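Local coordinates for putative invasin (Yersinia pseudotuberculosis IP 31758, PDB 5N40), which probably acts as a bacterial surface adhesin of the invasin family, carrying immunoglobulin-like domains and a C-terminal C-type lectin-like domain, at residues V214-P222 with S228-T236; V158-D168 with V186-V196. The protein carries 1 engineered substitution. All blocks are in the same frame, centred on the assembly; numbering follows the deposited sequence.

Contact 1. Residues V214-P222 with S228-T236; sequences VTFNVITSP and SMWGNMAET
Thr-215 lays its methyl CG2 over one face of the Trp-230 indole. CG2 stands 3.8 Å from the centroid of the five-membered ring, a CH-pi contact offset toward the rim. The two side chains cross at about a right angle. A chi1 of -61° sets Thr-215 OG1 beside the backbone N and turns CG2 anti to it, toward the ring.

The tight part lies at Gly-231, bridged to Val-218. Val-218 N gives a nearly straight bond to Trp-230 O at 2.9 Å, in the carbonyl plane and on a lone pair. Asn-232 N returns a bond to Val-218 O, from above the carbonyl plane. Gly-231 CA makes CA-H...O contacts with two carbonyls, 3.0 Å from Val-218 O and 3.1 Å from Ser-221 O. The type I turn from Val-218 to Ser-221 places Ser-221 O to accept a hydrogen bond from Met-233 N at 3.0 Å.

A water bridges the segments: it donates to Pro-222 O and Met-229 O and accepts from Gly-231 N. Pro-222 CD and Met-233 CE meet at 4.0 Å, a buried but looser apolar contact with the side chains side by side and pointing the same way. Partly exposed Ile-219 and Asn-232 mark the more open side.

The contact forms the junction between the immunoglobulin-like and adhesion domains. The Glu-265 carboxylate is hydrogen-bonded to Ser-221 OG and to the backbone N of Ser-228 and Met-229. Arg-116 and Asn-118 hold the amide of Asn-217. Trp-267 of strand 265-269 packs on Pro-222 and Met-233, while strands 116-118 and 197-204 flank strand 209-217.

Contact 2. Residues V158-D168 with V186-V196; sequences VSSSGVVQIAD and VSVTDPNGIGV
Val-164 turns CG1 away from its backbone N (chi1 167°), and Val-188 does the same (chi1 -173°). The two CG1 methyls therefore meet at 3.5 Å. This is an antiparallel strand pair in the immunoglobulin-like domain, continued at one end by loops. Gln-165 and Thr-189 form the hydrogen-bonded pair. Gln-165 N reaches Thr-189 O at 2.8 Å, nearly along the C=O axis, and Thr-189 N answers to Gln-165 O. Ala-167 N adds a bond to Ser-187 O. Ile-166 and Val-188 are the non-hydrogen-bonded pair on the buried face. There Ile-166 CG2 packs on Val-186 CB, and Phe-145, Leu-200 and Phe-216 add to the core.

The other face carries Gln-165 and Thr-189. Gln-165 bends at CG, which rests on Pro-191 CD. Its NE2 then folds back to Val-163 O at 3.0 Å, almost straight, from above that carbonyl plane. Asn-170 OD1 is a second partner of NE2. On this wet side a water joins Thr-189 OG1 to Ser-187 O and Asp-168 N, and another links Thr-189 OG1 to Asp-168 OD1.

Past the strands, the type I turn from Asp-190 to Gly-193 packs against the loop at Ser-161 and Gly-162. Gly-162 N makes only a weak bond to Asn-192 O. One water accepts a hydrogen bond from Asn-192 N and donates to Val-163 O and Asp-190 OD1. Farther on, Val-158 CG1 touches both Ile-194 CD1 and Val-196 CG1. Ser-161 OG accepts the backbone N-H of Ile-194 at 3.1 Å, with an angle of 146° at the hydrogen.

From the N terminus the chain reaches contact 2 first. Its segments, 158-168 and 186-196, close a loop of 17 residues that includes strands 169-170 and 176-177 and the start of strand 183-189. The chain then runs through strands 197-204 and 209-217 into contact 1, which closes a short loop of five residues. The two contacts follow in series and neither nest nor cross. In space they touch. Phe-216 packs against Val-188 O and Asp-190 CB, and Trp-230 N probably bonds to Gly-195 O. Met-229 CE also lies on Ile-194 O. Contact 2 joins parts of one immunoglobulin-like domain, while contact 1 ties that domain to the adhesion domain.

Contact 1. Residues V214-P222 with S228-T236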
# COMPACT_ATOMS: atom_id res chain seq x y z
N VAL A 214 0.79 5.37 4.87
CA VAL A 214 2.19 5.11 4.55
C VAL A 214 2.78 6.38 3.93
O VAL A 214 2.15 7.04 3.10
CB VAL A 214 2.35 3.90 3.60
CG1 VAL A 214 1.91 2.62 4.32
CG2 VAL A 214 1.57 4.11 2.31
N THR A 215 3.99 6.72 4.36
CA THR A 215 4.67 7.91 3.90
C THR A 215 6.04 7.51 3.37
O THR A 215 6.76 6.76 4.04
CB THR A 215 4.81 8.93 5.04
OG1 THR A 215 3.50 9.30 5.49
CG2 THR A 215 5.56 10.18 4.58
N PHE A 216 6.38 7.98 2.18
CA PHE A 216 7.68 7.71 1.57
C PHE A 216 8.35 9.04 1.29
O PHE A 216 7.87 9.83 0.47
CB PHE A 216 7.54 6.87 0.30
CG PHE A 216 7.08 5.46 0.55
CD1 PHE A 216 5.72 5.15 0.63
CD2 PHE A 216 7.99 4.44 0.71
CE1 PHE A 216 5.30 3.84 0.85
CE2 PHE A 216 7.58 3.14 0.94
CZ PHE A 216 6.23 2.84 1.01
N ASN A 217 9.46 9.29 1.98
CA ASN A 217 10.16 10.56 1.88
C ASN A 217 10.85 10.71 0.54
O ASN A 217 11.45 9.77 0.02
CB ASN A 217 11.21 10.66 2.98
CG ASN A 217 10.63 10.60 4.36
OD1 ASN A 217 9.59 11.20 4.63
ND2 ASN A 217 11.31 9.89 5.26
N VAL A 218 10.78 11.93 0.00
CA VAL A 218 11.50 12.30 -1.21
C VAL A 218 12.81 12.97 -0.82
O VAL A 218 12.87 13.73 0.16
CB VAL A 218 10.63 13.22 -2.09
CG1 VAL A 218 10.49 14.61 -1.47
CG2 VAL A 218 11.19 13.29 -3.50
N ILE A 219 13.87 12.72 -1.59
CA ILE A 219 15.19 13.18 -1.15
C ILE A 219 15.29 14.70 -1.24
O ILE A 219 16.06 15.32 -0.49
CB ILE A 219 16.29 12.47 -1.97
CG1 ILE A 219 17.68 12.69 -1.35
CG2 ILE A 219 16.26 12.92 -3.42
CD1 ILE A 219 17.88 12.04 0.02
N THR A 220 14.50 15.32 -2.10
CA THR A 220 14.65 16.74 -2.43
C THR A 220 13.88 17.66 -1.49
O THR A 220 13.80 18.86 -1.75
CB THR A 220 14.23 17.00 -3.88
OG1 THR A 220 12.98 16.35 -4.17
CG2 THR A 220 15.30 16.50 -4.83
N SER A 221 13.31 17.12 -0.40
CA SER A 221 12.68 17.93 0.62
C SER A 221 13.36 17.72 1.96
O SER A 221 13.72 16.58 2.31
CB SER A 221 11.19 17.59 0.76
OG SER A 221 10.44 18.13 -0.31
N PRO A 222 13.55 18.76 2.75
CA PRO A 222 14.14 18.56 4.08
C PRO A 222 13.15 17.93 5.04
O PRO A 222 11.93 18.09 4.91
CB PRO A 222 14.53 19.97 4.51
CG PRO A 222 13.58 20.86 3.79
CD PRO A 222 13.21 20.17 2.51
N SER A 228 7.06 21.52 2.70
CA SER A 228 5.81 21.23 2.00
C SER A 228 5.60 19.72 1.85
O SER A 228 4.51 19.21 2.12
CB SER A 228 5.81 21.90 0.63
OG SER A 228 5.76 23.32 0.76
N MET A 229 6.64 19.01 1.42
CA MET A 229 6.58 17.57 1.20
C MET A 229 7.25 16.83 2.34
O MET A 229 7.97 17.40 3.16
CB MET A 229 7.25 17.21 -0.13
CG MET A 229 6.97 18.17 -1.28
SD MET A 229 5.22 18.37 -1.66
CE MET A 229 4.81 16.74 -2.24
N TRP A 230 7.04 15.51 2.35
CA TRP A 230 7.73 14.62 3.28
C TRP A 230 9.08 14.24 2.67
O TRP A 230 9.12 13.63 1.60
CB TRP A 230 6.90 13.37 3.55
CG TRP A 230 5.57 13.64 4.17
CD1 TRP A 230 4.37 13.81 3.54
CD2 TRP A 230 5.30 13.74 5.57
NE1 TRP A 230 3.38 14.02 4.46
CE2 TRP A 230 3.92 13.98 5.72
CE3 TRP A 230 6.10 13.65 6.72
CZ2 TRP A 230 3.32 14.13 6.96
CZ3 TRP A 230 5.50 13.80 7.95
CH2 TRP A 230 4.12 14.04 8.07
N GLY A 231 10.18 14.55 3.37
CA GLY A 231 11.50 14.42 2.77
C GLY A 231 12.54 13.89 3.74
O GLY A 231 12.32 13.81 4.95
N ASN A 232 13.70 13.53 3.18
CA ASN A 232 14.86 13.10 3.97
C ASN A 232 16.15 13.68 3.41
O ASN A 232 17.18 13.02 3.37
CB ASN A 232 14.97 11.57 4.01
CG ASN A 232 15.29 10.97 2.65
OD1 ASN A 232 14.74 11.39 1.64
ND2 ASN A 232 16.19 9.99 2.63
N MET A 233 16.11 14.95 2.99
CA MET A 233 17.29 15.59 2.44
C MET A 233 18.44 15.53 3.44
O MET A 233 18.23 15.64 4.65
CB MET A 233 16.97 17.04 2.08
CG MET A 233 18.12 17.82 1.47
SD MET A 233 17.71 19.55 1.21
CE MET A 233 16.33 19.35 0.08
N ALA A 234 19.66 15.35 2.93
CA ALA A 234 20.84 15.38 3.79
C ALA A 234 20.91 16.70 4.55
O ALA A 234 20.86 17.78 3.95
CB ALA A 234 22.11 15.20 2.96
N GLU A 235 21.03 16.61 5.87
CA GLU A 235 21.14 17.83 6.68
C GLU A 235 22.51 18.47 6.52
O GLU A 235 22.63 19.70 6.52
CB GLU A 235 20.89 17.51 8.15
CG GLU A 235 19.48 17.05 8.48
CD GLU A 235 18.43 18.14 8.35
OE1 GLU A 235 18.80 19.34 8.29
OE2 GLU A 235 17.23 17.81 8.31
N THR A 236 23.55 17.64 6.45
CA THR A 236 24.91 18.07 6.17
C THR A 236 25.56 17.06 5.22
O THR A 236 25.12 15.91 5.11
CB THR A 236 25.76 18.17 7.45
OG1 THR A 236 25.92 16.87 8.03
CG2 THR A 236 25.12 19.09 8.47
O HOH W 1 9.64 16.77 5.23

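Contact 2. Residues V158-D168 with V186-V196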
# COMPACT_ATOMS: atom_id res chain seq x y z
N VAL A 158 -2.60 16.00 -2.91
CA VAL A 158 -1.65 15.85 -4.01
C VAL A 158 -2.22 14.84 -5.00
O VAL A 158 -2.57 13.72 -4.63
CB VAL A 158 -0.26 15.41 -3.51
CG1 VAL A 158 0.69 15.21 -4.68
CG2 VAL A 158 0.29 16.44 -2.54
N SER A 159 -2.32 15.26 -6.26
CA SER A 159 -2.81 14.40 -7.33
C SER A 159 -1.74 14.07 -8.37
O SER A 159 -2.05 13.40 -9.36
CB SER A 159 -4.01 15.06 -8.02
OG SER A 159 -3.63 16.23 -8.72
N SER A 160 -0.50 14.50 -8.16
CA SER A 160 0.55 14.34 -9.17
C SER A 160 1.69 13.43 -8.71
O SER A 160 2.74 13.40 -9.36
CB SER A 160 1.11 15.71 -9.56
OG SER A 160 1.50 16.45 -8.42
N SER A 161 1.50 12.68 -7.63
CA SER A 161 2.48 11.70 -7.20
C SER A 161 2.24 10.36 -7.91
O SER A 161 1.16 10.10 -8.44
CB SER A 161 2.43 11.52 -5.69
OG SER A 161 3.59 10.85 -5.23
N GLY A 162 3.26 9.52 -7.88
CA GLY A 162 3.17 8.22 -8.52
C GLY A 162 2.22 7.28 -7.80
O GLY A 162 1.79 7.52 -6.67
N VAL A 163 1.91 6.17 -8.47
CA VAL A 163 1.01 5.16 -7.90
C VAL A 163 1.79 4.30 -6.92
O VAL A 163 2.84 3.74 -7.27
CB VAL A 163 0.38 4.31 -9.02
CG1 VAL A 163 -0.58 3.26 -8.45
CG2 VAL A 163 -0.34 5.19 -10.02
N VAL A 164 1.29 4.19 -5.69
CA VAL A 164 1.92 3.34 -4.69
C VAL A 164 1.87 1.89 -5.14
O VAL A 164 0.89 1.43 -5.74
CB VAL A 164 1.25 3.53 -3.32
CG1 VAL A 164 1.67 2.45 -2.32
CG2 VAL A 164 1.59 4.90 -2.75
N GLN A 165 2.94 1.15 -4.85
CA GLN A 165 3.13 -0.21 -5.33
C GLN A 165 2.94 -1.19 -4.18
O GLN A 165 3.40 -0.95 -3.06
CB GLN A 165 4.53 -0.39 -5.93
CG GLN A 165 4.84 0.53 -7.10
CD GLN A 165 4.03 0.20 -8.34
OE1 GLN A 165 4.24 -0.83 -8.97
NE2 GLN A 165 3.12 1.09 -8.70
N ILE A 166 2.26 -2.30 -4.48
CA ILE A 166 2.15 -3.43 -3.58
C ILE A 166 2.66 -4.65 -4.34
O ILE A 166 2.20 -4.92 -5.45
CB ILE A 166 0.70 -3.62 -3.08
CG1 ILE A 166 0.23 -2.37 -2.33
CG2 ILE A 166 0.60 -4.85 -2.19
CD1 ILE A 166 -1.22 -2.40 -1.84
N ALA A 167 3.63 -5.34 -3.76
CA ALA A 167 4.26 -6.48 -4.43
C ALA A 167 4.77 -6.09 -5.82
O ALA A 167 4.61 -6.83 -6.80
CB ALA A 167 3.30 -7.67 -4.52
N ASP A 168 5.36 -4.90 -5.92
CA ASP A 168 6.00 -4.41 -7.14
C ASP A 168 5.01 -4.27 -8.30
O ASP A 168 5.39 -4.37 -9.47
CB ASP A 168 7.18 -5.30 -7.56
CG ASP A 168 8.33 -5.24 -6.57
OD1 ASP A 168 8.61 -4.15 -6.03
OD2 ASP A 168 8.95 -6.29 -6.31
N VAL A 186 2.15 -7.72 3.00
CA VAL A 186 2.57 -7.31 1.68
C VAL A 186 3.66 -6.25 1.81
O VAL A 186 3.82 -5.60 2.85
CB VAL A 186 1.39 -6.76 0.84
CG1 VAL A 186 0.31 -7.82 0.70
CG2 VAL A 186 0.82 -5.49 1.46
N SER A 187 4.41 -6.08 0.72
CA SER A 187 5.50 -5.13 0.64
C SER A 187 5.04 -3.91 -0.15
O SER A 187 4.63 -4.02 -1.31
CB SER A 187 6.72 -5.77 -0.03
OG SER A 187 7.81 -4.88 -0.04
N VAL A 188 5.12 -2.74 0.49
CA VAL A 188 4.64 -1.48 -0.09
C VAL A 188 5.84 -0.61 -0.44
O VAL A 188 6.72 -0.38 0.41
CB VAL A 188 3.71 -0.74 0.88
CG1 VAL A 188 3.10 0.48 0.20
CG2 VAL A 188 2.63 -1.67 1.40
N THR A 189 5.85 -0.07 -1.66
CA THR A 189 6.89 0.83 -2.13
C THR A 189 6.26 2.00 -2.89
O THR A 189 5.12 1.93 -3.33
CB THR A 189 7.90 0.12 -3.04
OG1 THR A 189 7.21 -0.50 -4.13
CG2 THR A 189 8.72 -0.92 -2.28
N ASP A 190 7.04 3.06 -3.06
CA ASP A 190 6.57 4.28 -3.73
C ASP A 190 7.68 4.80 -4.64
O ASP A 190 8.15 5.93 -4.50
CB ASP A 190 6.15 5.33 -2.70
CG ASP A 190 5.27 6.42 -3.29
OD1 ASP A 190 4.91 6.34 -4.49
OD2 ASP A 190 4.95 7.38 -2.55
N PRO A 191 8.12 3.98 -5.60
CA PRO A 191 9.28 4.37 -6.43
C PRO A 191 9.07 5.65 -7.24
O PRO A 191 10.05 6.32 -7.57
CB PRO A 191 9.49 3.16 -7.35
CG PRO A 191 8.18 2.45 -7.36
CD PRO A 191 7.59 2.67 -6.00
N ASN A 192 7.82 6.01 -7.55
CA ASN A 192 7.52 7.23 -8.29
C ASN A 192 6.88 8.29 -7.40
O ASN A 192 6.21 9.20 -7.90
CB ASN A 192 6.62 6.91 -9.48
CG ASN A 192 7.27 5.93 -10.44
OD1 ASN A 192 8.31 6.22 -11.03
ND2 ASN A 192 6.66 4.76 -10.60
N GLY A 193 7.08 8.20 -6.08
CA GLY A 193 6.51 9.18 -5.18
C GLY A 193 7.23 10.51 -5.24
O GLY A 193 8.39 10.61 -5.64
N ILE A 194 6.53 11.57 -4.83
CA ILE A 194 7.13 12.89 -4.74
C ILE A 194 7.16 13.42 -3.31
O ILE A 194 7.38 14.60 -3.09
CB ILE A 194 6.43 13.89 -5.70
CG1 ILE A 194 4.97 14.14 -5.31
CG2 ILE A 194 6.52 13.36 -7.13
CD1 ILE A 194 4.30 15.22 -6.15
N GLY A 195 6.95 12.54 -2.32
CA GLY A 195 7.04 12.93 -0.92
C GLY A 195 5.69 13.10 -0.25
O GLY A 195 5.39 14.15 0.32
N VAL A 196 4.86 12.06 -0.31
CA VAL A 196 3.48 12.16 0.13
C VAL A 196 3.15 11.07 1.14
O VAL A 196 3.79 10.02 1.20
CB VAL A 196 2.50 12.11 -1.07
CG1 VAL A 196 2.71 13.30 -1.98
CG2 VAL A 196 2.67 10.82 -1.87
O HOH W 2 2.89 8.42 -4.40
O HOH W 3 5.25 5.13 -6.96
O HOH W 4 4.34 3.77 -10.03
O HOH W 5 6.06 -3.11 -3.63
O HOH W 6 8.41 -1.31 -6.37
O HOH W 7 8.23 -4.68 -2.96